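Local coordinates for exopolyphosphatase-related protein (Archaeoglobus fulgidus, PDB 3LLV) that probably binds NAD(P) through this N-terminal Rossmann domain, part of a longer exopolyphosphatase-related protein that may bind nucleic acid, at residues Y9-S14 with G20-L25; K86-L91 with V97-R102. All coordinates share one frame; numbering follows the deposited sequence. Where two conformers were deposited one is given.

Contact 1. Residues Y9-S14 with G20-L25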
ATOM      1  N   TYR A   9       9.957  -1.640   2.304  1.00 12.33           N
ATOM      2  CA  TYR A   9       8.594  -1.262   1.913  1.00 11.22           C
ATOM      3  C   TYR A   9       7.640  -2.433   2.088  1.00 11.85           C
ATOM      4  O   TYR A   9       7.998  -3.593   1.822  1.00 12.22           O
ATOM      5  CB  TYR A   9       8.535  -0.722   0.472  1.00 11.41           C
ATOM      6  CG  TYR A   9       9.352   0.527   0.272  1.00 11.42           C
ATOM      7  CD1 TYR A   9       8.842   1.793   0.597  1.00 11.00           C
ATOM      8  CD2 TYR A   9      10.661   0.442  -0.207  1.00 12.03           C
ATOM      9  CE1 TYR A   9       9.621   2.951   0.432  1.00 12.96           C
ATOM     10  CE2 TYR A   9      11.441   1.587  -0.372  1.00 12.39           C
ATOM     11  CZ  TYR A   9      10.915   2.834  -0.048  1.00 13.24           C
ATOM     12  OH  TYR A   9      11.694   3.957  -0.208  1.00 13.77           O
ATOM     13  N   ILE A  10       6.450  -2.127   2.589  1.00 11.44           N
ATOM     14  CA  ILE A  10       5.379  -3.101   2.673  0.50 10.67           C
ATOM     15  C   ILE A  10       4.223  -2.644   1.811  1.00 10.73           C
ATOM     16  O   ILE A  10       3.700  -1.543   1.985  1.00 11.32           O
ATOM     17  CB  ILE A  10       4.923  -3.333   4.120  0.50 10.51           C
ATOM     18  CG1 ILE A  10       6.073  -3.951   4.918  0.50 10.50           C
ATOM     19  CG2 ILE A  10       3.683  -4.247   4.163  0.50 10.39           C
ATOM     20  CD1 ILE A  10       5.767  -4.077   6.366  0.50 10.73           C
ATOM     21  N   VAL A  11       3.846  -3.494   0.859  1.00  9.81           N
ATOM     22  CA  VAL A  11       2.775  -3.152  -0.085  1.00 10.35           C
ATOM     23  C   VAL A  11       1.542  -3.979   0.209  1.00 10.17           C
ATOM     24  O   VAL A  11       1.514  -5.191  -0.013  1.00 11.38           O
ATOM     25  CB  VAL A  11       3.217  -3.336  -1.550  1.00 10.46           C
ATOM     26  CG1 VAL A  11       2.056  -3.010  -2.537  1.00  7.81           C
ATOM     27  CG2 VAL A  11       4.407  -2.477  -1.853  1.00 11.29           C
ATOM     28  N   ILE A  12       0.498  -3.293   0.673  1.00 10.45           N
ATOM     29  CA  ILE A  12      -0.748  -3.924   1.020  1.00 10.95           C
ATOM     30  C   ILE A  12      -1.673  -3.728  -0.158  1.00 11.86           C
ATOM     31  O   ILE A  12      -1.859  -2.595  -0.637  1.00 11.57           O
ATOM     32  CB  ILE A  12      -1.342  -3.328   2.320  1.00 10.69           C
ATOM     33  CG1 ILE A  12      -0.382  -3.601   3.501  1.00 13.33           C
ATOM     34  CG2 ILE A  12      -2.757  -3.854   2.560  1.00 10.14           C
ATOM     35  CD1 ILE A  12      -0.743  -2.816   4.749  1.00 14.52           C
ATOM     36  N   GLY A  13      -2.243  -4.828  -0.628  1.00 12.36           N
ATOM     37  CA  GLY A  13      -3.112  -4.827  -1.803  1.00 13.52           C
ATOM     38  C   GLY A  13      -2.255  -5.296  -2.966  1.00 13.23           C
ATOM     39  O   GLY A  13      -1.285  -4.624  -3.351  1.00 16.24           O
ATOM     40  N   SER A  14      -2.601  -6.440  -3.510  1.00 12.78           N
ATOM     41  CA  SER A  14      -1.844  -6.976  -4.628  0.50 12.22           C
ATOM     42  C   SER A  14      -2.675  -6.949  -5.904  1.00 12.30           C
ATOM     43  O   SER A  14      -2.639  -7.881  -6.725  1.00 12.62           O
ATOM     44  CB  SER A  14      -1.290  -8.361  -4.289  0.50 12.22           C
ATOM     45  OG  SER A  14      -0.251  -8.229  -3.332  0.50 11.50           O
ATOM     46  N   GLY A  20       2.307  -3.445  -9.435  1.00  7.74           N
ATOM     47  CA  GLY A  20       3.169  -2.507 -10.161  1.00  6.39           C
ATOM     48  C   GLY A  20       4.245  -1.910  -9.263  1.00  5.59           C
ATOM     49  O   GLY A  20       5.419  -1.836  -9.639  1.00  4.75           O
ATOM     50  N   LEU A  21       3.848  -1.508  -8.058  1.00  4.18           N
ATOM     51  CA  LEU A  21       4.792  -0.963  -7.080  1.00  3.76           C
ATOM     52  C   LEU A  21       5.807  -1.985  -6.578  1.00  4.22           C
ATOM     53  O   LEU A  21       6.972  -1.657  -6.404  1.00  4.28           O
ATOM     54  CB  LEU A  21       4.030  -0.370  -5.889  1.00  3.82           C
ATOM     55  CG  LEU A  21       3.471   1.020  -6.177  1.00  3.53           C
ATOM     56  CD1 LEU A  21       2.423   1.424  -5.135  1.00  4.16           C
ATOM     57  CD2 LEU A  21       4.589   2.045  -6.248  1.00  4.06           C
ATOM     58  N   VAL A  22       5.338  -3.200  -6.358  1.00  4.24           N
ATOM     59  CA  VAL A  22       6.221  -4.326  -5.977  1.00  5.01           C
ATOM     60  C   VAL A  22       7.304  -4.509  -7.048  1.00  5.47           C
ATOM     61  O   VAL A  22       8.459  -4.732  -6.713  1.00  6.16           O
ATOM     62  CB  VAL A  22       5.428  -5.629  -5.740  1.00  4.61           C
ATOM     63  CG1 VAL A  22       6.385  -6.811  -5.487  1.00  3.48           C
ATOM     64  CG2 VAL A  22       4.504  -5.491  -4.541  1.00  4.94           C
ATOM     65  N   ARG A  23       6.997  -4.363  -8.331  1.00  6.53           N
ATOM     66  CA  ARG A  23       8.006  -4.476  -9.390  1.00  6.49           C
ATOM     67  C   ARG A  23       8.953  -3.359  -9.431  1.00  7.33           C
ATOM     68  O   ARG A  23      10.129  -3.532  -9.528  1.00  6.43           O
ATOM     69  CB  ARG A  23       7.354  -4.470 -10.741  1.00  6.84           C
ATOM     70  CG  ARG A  23       6.764  -5.712 -11.121  1.00  7.57           C
ATOM     71  CD  ARG A  23       6.381  -5.670 -12.557  1.00  8.29           C
ATOM     72  NE  ARG A  23       7.465  -5.388 -13.460  1.00  9.24           N
ATOM     73  CZ  ARG A  23       7.302  -5.070 -14.747  1.00 11.57           C
ATOM     74  NH1 ARG A  23       8.330  -4.846 -15.516  1.00 12.00           N
ATOM     75  NH2 ARG A  23       6.110  -4.959 -15.270  1.00 11.09           N
ATOM     76  N   GLU A  24       8.408  -2.166  -9.410  1.00  6.57           N
ATOM     77  CA  GLU A  24       9.229  -0.990  -9.584  1.00  8.05           C
ATOM     78  C   GLU A  24      10.204  -0.770  -8.431  1.00  7.82           C
ATOM     79  O   GLU A  24      11.347  -0.378  -8.659  1.00  8.17           O
ATOM     80  CB  GLU A  24       8.356   0.243  -9.798  1.00  7.76           C
ATOM     81  CG  GLU A  24       9.118   1.435 -10.359  1.00 11.61           C
ATOM     82  CD  GLU A  24       8.213   2.582 -10.749  1.00 14.40           C
ATOM     83  OE1 GLU A  24       8.717   3.723 -10.883  1.00 17.42           O
ATOM     84  OE2 GLU A  24       6.996   2.341 -10.906  1.00 16.33           O
ATOM     85  N   LEU A  25       9.755  -1.015  -7.201  1.00  7.32           N
ATOM     86  CA  LEU A  25      10.623  -0.876  -6.035  1.00  7.18           C
ATOM     87  C   LEU A  25      11.727  -1.930  -6.005  1.00  7.70           C
ATOM     88  O   LEU A  25      12.874  -1.633  -5.668  1.00  8.13           O
ATOM     89  CB  LEU A  25       9.796  -0.892  -4.743  1.00  6.80           C
ATOM     90  CG  LEU A  25       8.939   0.362  -4.525  1.00  5.94           C
ATOM     91  CD1 LEU A  25       7.873   0.116  -3.456  1.00  6.67           C
ATOM     92  CD2 LEU A  25       9.782   1.566  -4.173  1.00  6.42           C
TER
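Tyr9 and Leu25 meet where strand 9-12 begins, in the first beta-alpha-beta unit of a Rossmann fold; helix 16-27 follows this strand and crosses over to strand 32-36. The tyrosine's CG lies beside its own backbone N (chi1 -62°), which turns the start of the ring to the helix: Leu25 CD1 comes within 4.0 Å of Tyr9 CG and 4.1 Å of Tyr9 CB. The other leucine methyl, Leu25 CD2, reaches over one ring face near the rim, 4.1 Å from Tyr9 CE2, and one branched end thus spans from the root of the ring to its far half. The two side chains cross at roughly a right angle. Ile10 turns its side chain from the helix, while its backbone pairs with strand 73-76. Val11 faces the helix again and is buried, as is its partner Val22; Val32 of the neighbouring strand also packs against Val11. Ile12 leads into Gly13, whose backbone has a positive phi (100°); a side chain there would press on the carbonyl O of Ile12, which accounts for glycine at the turn where Rossmann folds carry their glycine-rich dinucleotide loop. Past the turn, the backbone N of Ser14 is hydrogen-bonded to Asp36 OD1 at the end of the neighbouring strand. Contact with the helix is wholly apolar, and its second pair is a single methyl seated on an isopropyl group: Val22 CG2 lies 3.9 Å from Val11 CB and 4.0 Å from both Val11 CG1 and Val11 CG2.

Contact 2. Residues K86-L91 with V97-R102. With PO4 (phosphate ion), chain B.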
ATOM      1  N   LYS A  86      -9.991   0.796   7.317  1.00 10.34           N
ATOM      2  CA  LYS A  86      -9.867  -0.251   8.325  1.00 10.94           C
ATOM      3  C   LYS A  86      -8.426  -0.725   8.451  1.00 11.16           C
ATOM      4  O   LYS A  86      -7.934  -0.952   9.581  1.00 12.11           O
ATOM      5  CB  LYS A  86     -10.796  -1.408   7.996  1.00 11.05           C
ATOM      6  CG  LYS A  86     -12.239  -1.138   8.347  1.00 12.77           C
ATOM      7  CD  LYS A  86     -13.099  -2.315   7.904  1.00 15.86           C
ATOM      8  CE  LYS A  86     -14.414  -2.370   8.662  1.00 21.03           C
ATOM      9  NZ  LYS A  86     -15.209  -1.120   8.503  1.00 22.20           N
ATOM     10  N   ILE A  87      -7.743  -0.843   7.312  1.00 10.20           N
ATOM     11  CA  ILE A  87      -6.348  -1.274   7.312  1.00 10.69           C
ATOM     12  C   ILE A  87      -5.482  -0.244   8.021  1.00 10.27           C
ATOM     13  O   ILE A  87      -4.662  -0.577   8.899  1.00 10.49           O
ATOM     14  CB  ILE A  87      -5.827  -1.472   5.870  1.00 10.33           C
ATOM     15  CG1 ILE A  87      -6.515  -2.689   5.211  1.00 10.18           C
ATOM     16  CG2 ILE A  87      -4.315  -1.554   5.859  1.00 10.68           C
ATOM     17  CD1 ILE A  87      -6.312  -2.731   3.718  1.00 10.15           C
ATOM     18  N   LEU A  88      -5.705   1.023   7.681  1.00 10.88           N
ATOM     19  CA  LEU A  88      -4.913   2.117   8.247  1.00 11.20           C
ATOM     20  C   LEU A  88      -5.127   2.178   9.773  1.00 11.61           C
ATOM     21  O   LEU A  88      -4.180   2.394  10.516  1.00 11.66           O
ATOM     22  CB  LEU A  88      -5.334   3.446   7.604  1.00 11.15           C
ATOM     23  CG  LEU A  88      -4.763   4.745   8.210  1.00 11.07           C
ATOM     24  CD1 LEU A  88      -3.226   4.733   8.139  1.00 10.76           C
ATOM     25  CD2 LEU A  88      -5.335   5.978   7.481  1.00 11.04           C
ATOM     26  N   LYS A  89      -6.369   1.997  10.227  1.00 11.00           N
ATOM     27  CA  LYS A  89      -6.649   2.054  11.663  1.00 11.13           C
ATOM     28  C   LYS A  89      -6.001   0.885  12.408  1.00 11.20           C
ATOM     29  O   LYS A  89      -5.493   1.082  13.513  1.00 11.10           O
ATOM     30  CB  LYS A  89      -8.157   2.079  11.892  1.00 11.60           C
ATOM     31  CG  LYS A  89      -8.755   3.468  11.562  1.00 10.82           C
ATOM     32  CD  LYS A  89     -10.284   3.502  11.695  1.00 13.55           C
ATOM     33  CE  LYS A  89     -10.816   4.863  11.283  1.00 14.10           C
ATOM     34  NZ  LYS A  89     -12.303   4.936  11.271  1.00 13.55           N
ATOM     35  N   ALA A  90      -6.040  -0.314  11.812  1.00 11.22           N
ATOM     36  CA  ALA A  90      -5.365  -1.501  12.379  1.00 10.40           C
ATOM     37  C   ALA A  90      -3.859  -1.248  12.507  1.00 10.34           C
ATOM     38  O   ALA A  90      -3.248  -1.480  13.571  1.00 10.05           O
ATOM     39  CB  ALA A  90      -5.630  -2.776  11.518  1.00 11.40           C
ATOM     40  N   LEU A  91      -3.270  -0.764  11.416  1.00 10.27           N
ATOM     41  CA  LEU A  91      -1.866  -0.420  11.389  1.00 10.50           C
ATOM     42  C   LEU A  91      -1.538   0.569  12.490  1.00 10.48           C
ATOM     43  O   LEU A  91      -0.622   0.335  13.272  1.00 10.73           O
ATOM     44  CB  LEU A  91      -1.471   0.151  10.009  1.00 10.98           C
ATOM     45  CG  LEU A  91       0.006   0.529   9.891  1.00 10.84           C
ATOM     46  CD1 LEU A  91       0.947  -0.680  10.083  1.00 13.08           C
ATOM     47  CD2 LEU A  91       0.285   1.227   8.537  1.00 12.39           C
ATOM     48  N   VAL A  97       4.483   3.731  11.846  1.00 10.66           N
ATOM     49  CA  VAL A  97       5.261   3.608  10.621  1.00 11.07           C
ATOM     50  C   VAL A  97       4.650   4.448   9.484  1.00 10.91           C
ATOM     51  O   VAL A  97       3.424   4.468   9.298  1.00 10.89           O
ATOM     52  CB  VAL A  97       5.453   2.126  10.199  1.00 10.87           C
ATOM     53  CG1 VAL A  97       4.082   1.416   9.993  1.00 11.58           C
ATOM     54  CG2 VAL A  97       6.345   2.051   8.942  1.00 11.89           C
ATOM     55  N   TYR A  98       5.487   5.166   8.745  1.00  9.95           N
ATOM     56  CA  TYR A  98       4.987   6.046   7.691  1.00  9.59           C
ATOM     57  C   TYR A  98       4.090   5.279   6.701  1.00  9.30           C
ATOM     58  O   TYR A  98       4.463   4.184   6.250  1.00  9.92           O
ATOM     59  CB  TYR A  98       6.193   6.607   6.974  1.00  9.73           C
ATOM     60  CG  TYR A  98       5.920   7.793   6.102  1.00 10.80           C
ATOM     61  CD1 TYR A  98       6.047   9.083   6.602  1.00 13.06           C
ATOM     62  CD2 TYR A  98       5.563   7.631   4.763  1.00 13.61           C
ATOM     63  CE1 TYR A  98       5.817  10.181   5.805  1.00 12.56           C
ATOM     64  CE2 TYR A  98       5.355   8.748   3.938  1.00 14.57           C
ATOM     65  CZ  TYR A  98       5.476  10.010   4.481  1.00 12.48           C
ATOM     66  OH  TYR A  98       5.258  11.131   3.683  1.00 15.39           O
ATOM     67  N   ALA A  99       2.905   5.831   6.414  1.00 10.01           N
ATOM     68  CA  ALA A  99       1.935   5.160   5.531  1.00  9.93           C
ATOM     69  C   ALA A  99       1.448   6.093   4.443  1.00 10.32           C
ATOM     70  O   ALA A  99       1.160   7.280   4.699  1.00  9.93           O
ATOM     71  CB  ALA A  99       0.748   4.619   6.323  1.00  9.97           C
ATOM     72  N   ILE A 100       1.389   5.565   3.219  1.00 10.86           N
ATOM     73  CA  ILE A 100       0.843   6.333   2.095  1.00 10.90           C
ATOM     74  C   ILE A 100      -0.350   5.531   1.640  1.00 10.88           C
ATOM     75  O   ILE A 100      -0.238   4.333   1.402  1.00 10.69           O
ATOM     76  CB  ILE A 100       1.835   6.455   0.944  1.00 10.64           C
ATOM     77  CG1 ILE A 100       3.154   7.095   1.427  1.00 12.55           C
ATOM     78  CG2 ILE A 100       1.184   7.246  -0.220  1.00  8.64           C
ATOM     79  CD1 ILE A 100       4.219   7.166   0.337  1.00 12.95           C
ATOM     80  N   VAL A 101      -1.503   6.192   1.539  1.00 11.66           N
ATOM     81  CA  VAL A 101      -2.744   5.459   1.349  1.00 12.31           C
ATOM     82  C   VAL A 101      -3.482   5.952   0.127  1.00 11.56           C
ATOM     83  O   VAL A 101      -3.636   7.152  -0.047  1.00 11.54           O
ATOM     84  CB  VAL A 101      -3.641   5.626   2.590  1.00 12.51           C
ATOM     85  CG1 VAL A 101      -4.823   4.669   2.522  1.00 13.74           C
ATOM     86  CG2 VAL A 101      -2.811   5.405   3.857  1.00 14.01           C
ATOM     87  N   ARG A 102      -3.906   5.004  -0.708  1.00 11.16           N
ATOM     88  CA  ARG A 102      -4.785   5.274  -1.856  1.00  9.97           C
ATOM     89  C   ARG A 102      -6.250   5.522  -1.446  1.00  9.91           C
ATOM     90  O   ARG A 102      -6.843   4.750  -0.683  1.00 10.71           O
ATOM     91  CB  ARG A 102      -4.683   4.085  -2.821  1.00  9.36           C
ATOM     92  CG  ARG A 102      -5.578   4.226  -4.036  1.00  9.81           C
ATOM     93  CD  ARG A 102      -5.549   2.900  -4.792  1.00  9.50           C
ATOM     94  NE  ARG A 102      -6.441   2.913  -5.925  1.00 13.11           N
ATOM     95  CZ  ARG A 102      -6.339   2.086  -6.955  1.00 15.12           C
ATOM     96  NH1 ARG A 102      -5.356   1.168  -6.976  1.00 16.28           N
ATOM     97  NH2 ARG A 102      -7.218   2.175  -7.953  1.00 15.91           N
TER
HETATM   98  P   PO4 B 142      -6.097  -1.085  -9.498  1.00 45.71           P
HETATM   99  O1  PO4 B 142      -4.852  -0.732  -8.743  1.00 43.83           O
HETATM  100  O2  PO4 B 142      -7.278  -0.218  -9.138  1.00 47.24           O
HETATM  101  O3  PO4 B 142      -5.857  -0.998 -10.983  1.00 46.87           O
HETATM  102  O4  PO4 B 142      -6.468  -2.504  -9.139  1.00 48.26           O
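Two torsions bring Leu91 and Val97 together: the leucine's CG stands opposite its backbone N (chi1 -179°), and Val97 CG1 is held between backbone N and carbonyl carbon (chi1 58°). In this beta-alpha-beta unit of the Rossmann fold, strand 73-76 leads through helix 81-94 to strand 99-103, and the axes of 86-91 and 99-102 run nearly antiparallel, 10.4 Å apart at closest approach. Leu91 CD1 touches Val97 CG1 at 3.8 Å, with the two side chains about perpendicular, while the second methyl, Leu91 CD2, rests 4.1 Å from Ala99 CB. One turn earlier, Leu88 drops CD1 between two strand residues, 4.4 Å from Ala99 CB and equally far from Val101 CG2. Ala99 CB is therefore touched by both leucines, and all five residues are buried. Tyr98 and Ile100 point to the other side of the strand. From Leu91 and Val97 the layer continues onto Val74 of strand 73-76.

Beyond the packed residues, Arg102 runs extended along its chain to a phosphate ion, probably from the crystallisation liquor, which is also hydrogen-bonded to Ala17 N at the start of helix 16-27. That position is consistent with the phosphate-binding region of a Rossmann dinucleotide site. A leucine in place of Arg102 would take away both guanidinium donors, and would probably leave the phosphate less firmly held and the Thr77 carbonyl without its bond from NH1. The grip is two-pronged but uneven: Arg102 NH2 gives a more bent bond to phosphate O2 at 2.7 Å, whereas Arg102 NH1 meets phosphate O1 in the guanidinium plane at 2.6 Å, with an N-H...O angle of 164°.

Contact 1 closes before contact 2 opens along the chain, and their centres are 14 Å apart. Each joins a helix to the same parallel sheet, in which strand 73-76 separates strands 9-12 and 99-103. Helix 16-27 covers one face and helix 81-94 the other, giving the three-layered sandwich of a Rossmann domain. The two meet through strand 9-12: Ile12, turned from its own helix, puts CG2 3.9 Å from Ile87 CD1 on helix 81-94. A second bridge is the phosphate, which Arg102 of the 97-102 segment shares with the start of helix 16-27, so both units contribute at the C-terminal end of the sheet, where the dinucleotide probably binds.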